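Local coordinates for protein uricase (Arthrobacter globiformis, PDB 2YZC) that catalyses the oxidation of uric acid by molecular oxygen to 5-hydroxyisourate, a step on the way to allantoin, at residues A[40-44]-A[82-88]; A[111-116]-A[126-132]; A[234-238]-A[282-286]. All coordinates share one frame; numbering follows the deposited sequence.

Contact 1: A[40-44]-A[82-88]; sequences QDLNV and FATTEEF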
loop_
_atom_site.group_PDB
_atom_site.type_symbol
_atom_site.label_atom_id
_atom_site.label_comp_id
_atom_site.label_asym_id
_atom_site.label_seq_id
_atom_site.Cartn_x
_atom_site.Cartn_y
_atom_site.Cartn_z
ATOM N N GLN A 40 -2.621 -7.783 23.760
ATOM C CA GLN A 40 -3.444 -8.461 22.760
ATOM C C GLN A 40 -3.799 -7.337 21.784
ATOM O O GLN A 40 -4.313 -6.296 22.188
ATOM C CB GLN A 40 -4.686 -9.089 23.401
ATOM C CG GLN A 40 -4.353 -10.363 24.189
ATOM C CD GLN A 40 -5.538 -10.899 24.964
ATOM O OE1 GLN A 40 -6.088 -11.956 24.645
ATOM N NE2 GLN A 40 -5.945 -10.167 25.986
ATOM N N ASP A 41 -3.496 -7.546 20.507
ATOM C CA ASP A 41 -3.697 -6.521 19.482
ATOM C C ASP A 41 -4.567 -7.088 18.359
ATOM O O ASP A 41 -4.149 -8.011 17.665
ATOM C CB ASP A 41 -2.311 -6.120 18.946
ATOM C CG ASP A 41 -2.323 -4.833 18.138
ATOM O OD1 ASP A 41 -3.415 -4.350 17.771
ATOM O OD2 ASP A 41 -1.216 -4.307 17.860
ATOM N N LEU A 42 -5.762 -6.523 18.180
ATOM C CA LEU A 42 -6.706 -6.995 17.162
ATOM C C LEU A 42 -7.292 -5.923 16.237
ATOM O O LEU A 42 -7.361 -4.746 16.591
ATOM C CB LEU A 42 -7.896 -7.697 17.835
ATOM C CG LEU A 42 -7.682 -8.887 18.772
ATOM C CD1 LEU A 42 -9.026 -9.296 19.385
ATOM C CD2 LEU A 42 -7.071 -10.042 18.004
ATOM N N ASN A 43 -7.719 -6.362 15.052
ATOM C CA ASN A 43 -8.387 -5.510 14.067
ATOM C C ASN A 43 -9.711 -6.260 13.899
ATOM O O ASN A 43 -9.767 -7.283 13.210
ATOM C CB ASN A 43 -7.623 -5.494 12.737
ATOM C CG ASN A 43 -8.182 -4.478 11.755
ATOM O OD1 ASN A 43 -7.965 -4.577 10.541
ATOM N ND2 ASN A 43 -8.893 -3.486 12.274
ATOM N N VAL A 44 -10.768 -5.744 14.524
ATOM C CA VAL A 44 -12.080 -6.399 14.531
ATOM C C VAL A 44 -13.157 -5.849 13.597
ATOM O O VAL A 44 -13.314 -4.643 13.442
ATOM C CB VAL A 44 -12.656 -6.387 15.974
ATOM C CG1 VAL A 44 -13.941 -7.201 16.051
ATOM C CG2 VAL A 44 -11.604 -6.926 16.953
ATOM N N PHE A 82 -10.292 -11.489 27.374
ATOM C CA PHE A 82 -10.662 -12.653 26.587
ATOM C C PHE A 82 -9.455 -13.569 26.449
ATOM O O PHE A 82 -8.332 -13.102 26.257
ATOM C CB PHE A 82 -11.172 -12.229 25.205
ATOM C CG PHE A 82 -10.338 -11.164 24.544
ATOM C CD1 PHE A 82 -10.494 -9.825 24.894
ATOM C CD2 PHE A 82 -9.404 -11.500 23.565
ATOM C CE1 PHE A 82 -9.730 -8.829 24.276
ATOM C CE2 PHE A 82 -8.635 -10.515 22.942
ATOM C CZ PHE A 82 -8.799 -9.174 23.298
ATOM N N ALA A 83 -9.699 -14.872 26.551
ATOM C CA ALA A 83 -8.641 -15.874 26.472
ATOM C C ALA A 83 -7.999 -15.950 25.093
ATOM O O ALA A 83 -6.777 -15.999 24.972
ATOM C CB ALA A 83 -9.197 -17.243 26.863
ATOM N N THR A 84 -8.831 -15.963 24.059
ATOM C CA THR A 84 -8.338 -16.039 22.691
ATOM C C THR A 84 -9.190 -15.146 21.804
ATOM O O THR A 84 -10.254 -14.683 22.211
ATOM C CB THR A 84 -8.435 -17.476 22.130
ATOM O OG1 THR A 84 -9.809 -17.880 22.121
ATOM C CG2 THR A 84 -7.627 -18.456 22.986
ATOM N N THR A 85 -8.709 -14.914 20.589
ATOM C CA THR A 85 -9.422 -14.092 19.626
ATOM C C THR A 85 -10.746 -14.758 19.251
ATOM O O THR A 85 -11.783 -14.097 19.168
ATOM C CB THR A 85 -8.566 -13.887 18.365
ATOM O OG1 THR A 85 -7.362 -13.197 18.723
ATOM C CG2 THR A 85 -9.321 -13.082 17.320
ATOM N N GLU A 86 -10.718 -16.068 19.030
ATOM C CA GLU A 86 -11.941 -16.776 18.671
ATOM C C GLU A 86 -13.002 -16.675 19.767
ATOM O O GLU A 86 -14.184 -16.496 19.481
ATOM C CB GLU A 86 -11.640 -18.245 18.355
ATOM C CG GLU A 86 -10.850 -18.431 17.071
ATOM C CD GLU A 86 -9.342 -18.499 17.288
ATOM O OE1 GLU A 86 -8.822 -17.825 18.206
ATOM O OE2 GLU A 86 -8.672 -19.227 16.520
ATOM N N GLU A 87 -12.588 -16.786 21.022
ATOM C CA GLU A 87 -13.541 -16.693 22.120
ATOM C C GLU A 87 -14.102 -15.281 22.255
ATOM O O GLU A 87 -15.240 -15.092 22.684
ATOM C CB GLU A 87 -12.880 -17.157 23.418
ATOM C CG GLU A 87 -12.593 -18.653 23.397
ATOM C CD GLU A 87 -11.669 -19.096 24.504
ATOM O OE1 GLU A 87 -12.088 -19.072 25.680
ATOM O OE2 GLU A 87 -10.517 -19.464 24.192
ATOM N N PHE A 88 -13.309 -14.287 21.872
ATOM C CA PHE A 88 -13.769 -12.906 21.928
ATOM C C PHE A 88 -14.868 -12.743 20.882
ATOM O O PHE A 88 -15.916 -12.158 21.151
ATOM C CB PHE A 88 -12.619 -11.942 21.618
ATOM C CG PHE A 88 -12.995 -10.487 21.730
ATOM C CD1 PHE A 88 -13.497 -9.972 22.924
ATOM C CD2 PHE A 88 -12.825 -9.626 20.650
ATOM C CE1 PHE A 88 -13.825 -8.615 23.041
ATOM C CE2 PHE A 88 -13.148 -8.269 20.754
ATOM C CZ PHE A 88 -13.648 -7.763 21.956
#
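Leu42, in the middle of strand 40-44, and Thr85, in the first turn of the helix that starts within 82-88, mark the nearest backbone approach, their CA atoms 8.0 Å apart. The gap is filled mainly by side chains. The branched tip of Leu42 parts over two neighbours: CD2 meets the end of Thr85 head on, 3.2 Å from OG1, while CD1 touches both phenylalanines where their rings meet, 3.8 Å from Phe82 CE2 and 4.0 Å from Phe88 CD2. The hydroxyl of Thr85 is not left to this apolar neighbour, since it hydrogen-bonds Gln112 on the adjoining strand.

Phe82 is held as the middle layer of a small stack. Its CG lies between the backbone N and the carbonyl carbon (chi1 44°), which swings the ring back beside its own helix start. There Phe88 CG lies over one face of the Phe82 ring, toward its rim, and the side-chain amide of Gln40 over the other, amide and ring planes only 24° apart. Phe88 reaches the strand with CG anti to the backbone N; Val44 CG2 then meets the edge of its ring, 4.3 Å from CE2. The partly exposed Gln40 and Phe82 thus shade into a buried row formed by Leu42, Val44 and Phe88.

The helix start is fixed locally as well. Thr84 is the N-cap: its OG1 accepts from Glu87 N at 3.2 Å and donates to Glu87 OE2 at 2.7 Å, so that Glu87 is tied to the cap by both its backbone and its side chain. Val74 and Phe77 of helix 67-78 pack on Phe88. Helices 67-78 and 85-99, which come between strands 38-50 and 103-117 in the chain and lie on one face of the antiparallel sheet, are characteristic of the tunnelling fold, which the uricase family shares.

Contact 2: A[111-116]-A[126-132]; sequences QQFFWD and SRNKSEV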
loop_
_atom_site.group_PDB
_atom_site.type_symbol
_atom_site.label_atom_id
_atom_site.label_comp_id
_atom_site.label_asym_id
_atom_site.label_seq_id
_atom_site.Cartn_x
_atom_site.Cartn_y
_atom_site.Cartn_z
ATOM N N GLN A 111 -8.149 -9.862 12.877
ATOM C CA GLN A 111 -6.773 -10.122 12.526
ATOM C C GLN A 111 -6.108 -9.953 13.884
ATOM O O GLN A 111 -6.507 -9.083 14.665
ATOM C CB GLN A 111 -6.248 -9.075 11.543
ATOM C CG GLN A 111 -6.710 -9.297 10.111
ATOM C CD GLN A 111 -6.296 -8.168 9.189
ATOM O OE1 GLN A 111 -6.053 -8.378 7.999
ATOM N NE2 GLN A 111 -6.226 -6.965 9.729
ATOM N N GLN A 112 -5.136 -10.807 14.184
ATOM C CA GLN A 112 -4.416 -10.729 15.450
ATOM C C GLN A 112 -2.969 -10.445 15.105
ATOM O O GLN A 112 -2.379 -11.140 14.274
ATOM C CB GLN A 112 -4.504 -12.048 16.219
ATOM C CG GLN A 112 -3.826 -12.008 17.591
ATOM C CD GLN A 112 -3.907 -13.334 18.323
ATOM O OE1 GLN A 112 -4.895 -14.050 18.215
ATOM N NE2 GLN A 112 -2.866 -13.660 19.083
ATOM N N PHE A 113 -2.409 -9.419 15.740
ATOM C CA PHE A 113 -1.031 -9.018 15.508
ATOM C C PHE A 113 -0.169 -9.452 16.683
ATOM O O PHE A 113 -0.533 -9.252 17.845
ATOM C CB PHE A 113 -0.962 -7.503 15.316
ATOM C CG PHE A 113 -1.916 -6.988 14.275
ATOM C CD1 PHE A 113 -2.984 -6.175 14.633
ATOM C CD2 PHE A 113 -1.774 -7.358 12.943
ATOM C CE1 PHE A 113 -3.904 -5.737 13.676
ATOM C CE2 PHE A 113 -2.685 -6.928 11.977
ATOM C CZ PHE A 113 -3.752 -6.117 12.347
ATOM N N PHE A 114 0.979 -10.043 16.377
ATOM C CA PHE A 114 1.869 -10.534 17.417
ATOM C C PHE A 114 2.927 -9.548 17.881
ATOM O O PHE A 114 3.436 -8.741 17.098
ATOM C CB PHE A 114 2.542 -11.826 16.954
ATOM C CG PHE A 114 1.570 -12.935 16.655
ATOM C CD1 PHE A 114 1.291 -13.301 15.343
ATOM C CD2 PHE A 114 0.906 -13.589 17.688
ATOM C CE1 PHE A 114 0.359 -14.305 15.064
ATOM C CE2 PHE A 114 -0.028 -14.592 17.422
ATOM C CZ PHE A 114 -0.301 -14.950 16.107
ATOM N N TRP A 115 3.249 -9.638 19.170
ATOM C CA TRP A 115 4.248 -8.793 19.800
ATOM C C TRP A 115 5.211 -9.658 20.611
ATOM O O TRP A 115 4.817 -10.678 21.184
ATOM C CB TRP A 115 3.592 -7.786 20.752
ATOM C CG TRP A 115 2.783 -6.713 20.082
ATOM C CD1 TRP A 115 1.484 -6.798 19.666
ATOM C CD2 TRP A 115 3.225 -5.391 19.753
ATOM N NE1 TRP A 115 1.089 -5.610 19.102
ATOM C CE2 TRP A 115 2.136 -4.727 19.141
ATOM C CE3 TRP A 115 4.435 -4.701 19.915
ATOM C CZ2 TRP A 115 2.219 -3.404 18.691
ATOM C CZ3 TRP A 115 4.518 -3.381 19.464
ATOM C CH2 TRP A 115 3.416 -2.750 18.860
ATOM N N ASP A 116 6.471 -9.245 20.648
ATOM C CA ASP A 116 7.492 -9.941 21.422
ATOM C C ASP A 116 8.008 -8.946 22.452
ATOM O O ASP A 116 8.022 -7.745 22.198
ATOM C CB ASP A 116 8.660 -10.375 20.531
ATOM C CG ASP A 116 8.237 -11.342 19.447
ATOM O OD1 ASP A 116 7.506 -12.305 19.761
ATOM O OD2 ASP A 116 8.646 -11.144 18.285
ATOM N N SER A 126 8.005 -5.325 20.952
ATOM C CA SER A 126 8.274 -4.993 19.559
ATOM C C SER A 126 7.359 -5.880 18.716
ATOM O O SER A 126 7.084 -7.023 19.079
ATOM C CB SER A 126 9.746 -5.236 19.190
ATOM O OG SER A 126 10.080 -6.610 19.208
ATOM N N ARG A 127 6.879 -5.353 17.598
ATOM C CA ARG A 127 5.974 -6.120 16.756
ATOM C C ARG A 127 6.661 -7.202 15.932
ATOM O O ARG A 127 7.734 -6.987 15.378
ATOM C CB ARG A 127 5.199 -5.175 15.827
ATOM C CG ARG A 127 3.712 -5.078 16.154
ATOM C CD ARG A 127 2.885 -6.033 15.300
ATOM N NE ARG A 127 2.340 -5.333 14.138
ATOM C CZ ARG A 127 1.862 -5.930 13.054
ATOM N NH1 ARG A 127 1.386 -5.197 12.054
ATOM N NH2 ARG A 127 1.868 -7.253 12.961
ATOM N N ASN A 128 6.043 -8.380 15.899
ATOM C CA ASN A 128 6.530 -9.498 15.096
ATOM C C ASN A 128 5.613 -9.400 13.885
ATOM O O ASN A 128 4.444 -9.773 13.958
ATOM C CB ASN A 128 6.310 -10.838 15.811
ATOM C CG ASN A 128 6.563 -12.041 14.899
ATOM O OD1 ASN A 128 7.027 -11.896 13.764
ATOM N ND2 ASN A 128 6.256 -13.235 15.398
ATOM N N LYS A 129 6.135 -8.870 12.788
ATOM C CA LYS A 129 5.336 -8.671 11.582
ATOM C C LYS A 129 5.432 -9.798 10.559
ATOM O O LYS A 129 4.899 -9.679 9.457
ATOM C CB LYS A 129 5.759 -7.363 10.908
ATOM C CG LYS A 129 5.713 -6.130 11.816
ATOM C CD LYS A 129 6.045 -4.864 11.031
ATOM C CE LYS A 129 5.889 -3.607 11.885
ATOM N NZ LYS A 129 6.284 -2.383 11.127
ATOM N N SER A 130 6.085 -10.893 10.927
ATOM C CA SER A 130 6.284 -11.997 9.992
ATOM C C SER A 130 5.059 -12.814 9.609
ATOM O O SER A 130 5.116 -13.614 8.681
ATOM C CB SER A 130 7.390 -12.906 10.520
ATOM O OG SER A 130 8.571 -12.135 10.679
ATOM N N GLU A 131 3.955 -12.607 10.317
ATOM C CA GLU A 131 2.714 -13.304 10.015
ATOM C C GLU A 131 1.570 -12.620 10.744
ATOM O O GLU A 131 1.783 -11.926 11.732
ATOM C CB GLU A 131 2.785 -14.765 10.458
ATOM C CG GLU A 131 2.784 -14.942 11.965
ATOM C CD GLU A 131 3.111 -16.357 12.386
ATOM O OE1 GLU A 131 4.207 -16.845 12.026
ATOM O OE2 GLU A 131 2.274 -16.978 13.079
ATOM N N VAL A 132 0.361 -12.824 10.237
ATOM C CA VAL A 132 -0.840 -12.272 10.835
ATOM C C VAL A 132 -1.812 -13.434 10.975
ATOM O O VAL A 132 -1.992 -14.223 10.040
ATOM C CB VAL A 132 -1.479 -11.185 9.950
ATOM C CG1 VAL A 132 -2.809 -10.748 10.548
ATOM C CG2 VAL A 132 -0.538 -9.977 9.843
HETATM O O HOH W 1 1.793 -9.967 13.629
HETATM O O HOH W 2 5.677 -13.584 18.269
#
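One water between Phe114 and Asn128 is gripped by four groups: it accepts from Phe114 N at 2.9 Å and donates to Asn128 O and Glu131 O, 2.7 Å from each of these oxygens, while Arg127 NH2 adds a weak fourth bond, the water lying at the guanidinium edge. Beside it Asn128 N bonds to Phe114 O. Further along, Asp116 and Ser126 form a hydrogen-bonded antiparallel pair, with Asp116 N to Ser126 O at 2.8 Å and Ser126 N to Asp116 O at 2.7 Å.

These bonds zip the beta hairpin of strands 103-117 and 124-129. At Ser130 the chain turns a corner, and Asn128 OD1 accepts from Ser130 N in an Asx turn; the water bridges the place where the strands part. Ser126 carries the pairing on to an antiparallel strand of the third subunit.

On the face bearing Trp115 and Arg127, Arg127 CG sits 3.3 Å from the centroid of the six-membered ring of Trp115, a CH-pi contact 11° off the ring normal. Bends at chi2 and chi3 (-95° and -96°) then carry the guanidinium across to Phe113, whose CD2 lies over one of its faces, 3.6 Å from NH2; Lys129 CG covers the opposite face. Phe113 CE2 also touches Val132 CG1 at 4.1 Å. On the other face a second water joins Asp116 OD1 to Asn128 ND2, and the Phe114 ring stands nearly perpendicular to the carboxylate of Glu131, which Tyr203 and Arg207 engage.

Contact 3: A[234-238]-A[282-286]; sequences IETHP and TIQRE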
loop_
_atom_site.group_PDB
_atom_site.type_symbol
_atom_site.label_atom_id
_atom_site.label_comp_id
_atom_site.label_asym_id
_atom_site.label_seq_id
_atom_site.Cartn_x
_atom_site.Cartn_y
_atom_site.Cartn_z
ATOM N N ILE A 234 -5.022 -31.888 8.271
ATOM C CA ILE A 234 -6.217 -32.706 8.462
ATOM C C ILE A 234 -5.918 -34.007 9.201
ATOM O O ILE A 234 -6.701 -34.440 10.050
ATOM C CB ILE A 234 -6.888 -33.059 7.117
ATOM C CG1 ILE A 234 -7.199 -31.785 6.326
ATOM C CG2 ILE A 234 -8.178 -33.843 7.375
ATOM C CD1 ILE A 234 -8.143 -30.832 7.023
ATOM N N GLU A 235 -4.792 -34.634 8.881
ATOM C CA GLU A 235 -4.425 -35.889 9.528
ATOM C C GLU A 235 -4.079 -35.710 11.000
ATOM O O GLU A 235 -4.249 -36.629 11.804
ATOM C CB GLU A 235 -3.240 -36.534 8.804
ATOM C CG GLU A 235 -3.596 -37.138 7.457
ATOM C CD GLU A 235 -2.402 -37.767 6.771
ATOM O OE1 GLU A 235 -2.594 -38.440 5.736
ATOM O OE2 GLU A 235 -1.269 -37.586 7.264
ATOM N N THR A 236 -3.608 -34.521 11.356
ATOM C CA THR A 236 -3.214 -34.246 12.731
ATOM C C THR A 236 -4.328 -33.696 13.621
ATOM O O THR A 236 -4.343 -33.950 14.827
ATOM C CB THR A 236 -2.033 -33.248 12.767
ATOM O OG1 THR A 236 -0.941 -33.771 11.998
ATOM C CG2 THR A 236 -1.570 -33.009 14.200
ATOM N N HIS A 237 -5.264 -32.954 13.039
ATOM C CA HIS A 237 -6.325 -32.355 13.841
ATOM C C HIS A 237 -7.752 -32.764 13.512
ATOM O O HIS A 237 -8.335 -32.285 12.546
ATOM C CB HIS A 237 -6.209 -30.832 13.782
ATOM C CG HIS A 237 -4.978 -30.304 14.447
ATOM N ND1 HIS A 237 -3.800 -30.082 13.767
ATOM C CD2 HIS A 237 -4.731 -29.992 15.740
ATOM C CE1 HIS A 237 -2.880 -29.656 14.613
ATOM N NE2 HIS A 237 -3.420 -29.593 15.818
ATOM N N PRO A 238 -8.340 -33.640 14.342
ATOM C CA PRO A 238 -9.711 -34.133 14.164
ATOM C C PRO A 238 -10.750 -33.012 14.146
ATOM O O PRO A 238 -11.809 -33.152 13.535
ATOM C CB PRO A 238 -9.901 -35.067 15.361
ATOM C CG PRO A 238 -8.515 -35.565 15.628
ATOM C CD PRO A 238 -7.700 -34.298 15.496
ATOM N N THR A 282 -8.500 -26.769 -1.945
ATOM C CA THR A 282 -9.179 -27.118 -0.712
ATOM C C THR A 282 -8.854 -28.584 -0.442
ATOM O O THR A 282 -9.042 -29.437 -1.314
ATOM C CB THR A 282 -10.708 -26.997 -0.853
ATOM O OG1 THR A 282 -11.058 -25.675 -1.279
ATOM C CG2 THR A 282 -11.384 -27.292 0.479
ATOM N N ILE A 283 -8.344 -28.868 0.749
ATOM C CA ILE A 283 -8.039 -30.235 1.147
ATOM C C ILE A 283 -9.096 -30.532 2.210
ATOM O O ILE A 283 -9.176 -29.831 3.220
ATOM C CB ILE A 283 -6.627 -30.345 1.753
ATOM C CG1 ILE A 283 -5.581 -29.932 0.717
ATOM C CG2 ILE A 283 -6.362 -31.767 2.207
ATOM C CD1 ILE A 283 -5.556 -30.812 -0.521
ATOM N N GLN A 284 -9.913 -31.556 1.971
ATOM C CA GLN A 284 -10.997 -31.897 2.887
ATOM C C GLN A 284 -10.946 -33.281 3.520
ATOM O O GLN A 284 -10.322 -34.204 2.997
ATOM C CB GLN A 284 -12.340 -31.766 2.161
ATOM C CG GLN A 284 -12.747 -30.356 1.795
ATOM C CD GLN A 284 -14.099 -30.301 1.104
ATOM O OE1 GLN A 284 -14.752 -29.254 1.069
ATOM N NE2 GLN A 284 -14.523 -31.429 0.541
ATOM N N ARG A 285 -11.615 -33.408 4.661
ATOM C CA ARG A 285 -11.716 -34.686 5.349
ATOM C C ARG A 285 -12.808 -35.399 4.549
ATOM O O ARG A 285 -13.865 -34.821 4.293
ATOM C CB ARG A 285 -12.164 -34.470 6.798
ATOM C CG ARG A 285 -12.210 -35.727 7.650
ATOM C CD ARG A 285 -12.619 -35.396 9.087
ATOM N NE ARG A 285 -11.628 -34.559 9.756
ATOM C CZ ARG A 285 -10.427 -34.985 10.143
ATOM N NH1 ARG A 285 -10.071 -36.244 9.933
ATOM N NH2 ARG A 285 -9.578 -34.148 10.727
ATOM N N GLU A 286 -12.560 -36.638 4.141
ATOM C CA GLU A 286 -13.552 -37.360 3.347
ATOM C C GLU A 286 -14.950 -37.325 3.957
ATOM O O GLU A 286 -15.120 -37.568 5.147
ATOM C CB GLU A 286 -13.142 -38.823 3.143
ATOM C CG GLU A 286 -14.042 -39.541 2.139
ATOM C CD GLU A 286 -13.893 -41.057 2.146
ATOM O OE1 GLU A 286 -14.511 -41.707 1.274
ATOM O OE2 GLU A 286 -13.175 -41.600 3.017
HETATM O O HOH W 3 -7.638 -36.463 11.910
#
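Helix end meets strand end here: Ile234, in the last turn of helix 222-236, and the residues that follow it receive the long side chain of Arg285, the last residue of strand 276-285, in a largely buried contact. The central bond runs from Arg285 NH2 to Ile234 O, 3.0 Å long. It arrives in the carbonyl plane on a lone pair, yet is bent, with an N-H...O angle of 132°, because the oxygen stands away from the guanidinium plane. A water doubles the link, donating to Ile234 O at 2.9 Å and accepting from Arg285 NH1 at 3.1 Å. His237 O lies at the guanidinium edge, 2.9 Å from NH2.

Apolar contact backs the polar one. Ile234 CG2 presses on one guanidinium face, 3.6 Å from Arg285 NH2, and its CG1 branch packs 4.2 Å from Ile283 CG2. Arg285 runs extended through chi2 and turns at chi3 (-65°), which delivers the guanidinium to Ile234 O. A leucine in place of Arg285 would probably leave Ile234 O without its arginine donor and the bridging water without one of its anchors.

Arg285 NH2 also bonds Ile240 O at the start of strand 240-254, the antiparallel neighbour of 276-285. His237 packs on helix 199-216, while Ile234 and Ile283 both touch Val13 of the second subunit, whose strand extends the sheet past Ile283 and Gln284.

How the contacts relate
All three contacts reach one antiparallel sheet, by different routes. Contacts 1 and 2 are neighbours, their centres about 13 Å apart, and share a border: Leu42 CD2 packs on Gln112 CB, and Asp41 OD2 probably accepts from Trp115 NE1, tying strand 38-50 to 103-117. Contact 3, its centre about 25 and 27 Å from those of contacts 1 and 2, touches neither. Chemistry follows place. Where a helix lies on the sheet, in the partly buried contact 1, aromatic and aliphatic groups dominate. Contact 2, a surface contact, is strand pairing with bridging waters beside a subunit interface. Contact 3, buried yet at the ends of its elements, relies on an arginine bonding to backbone carbonyls.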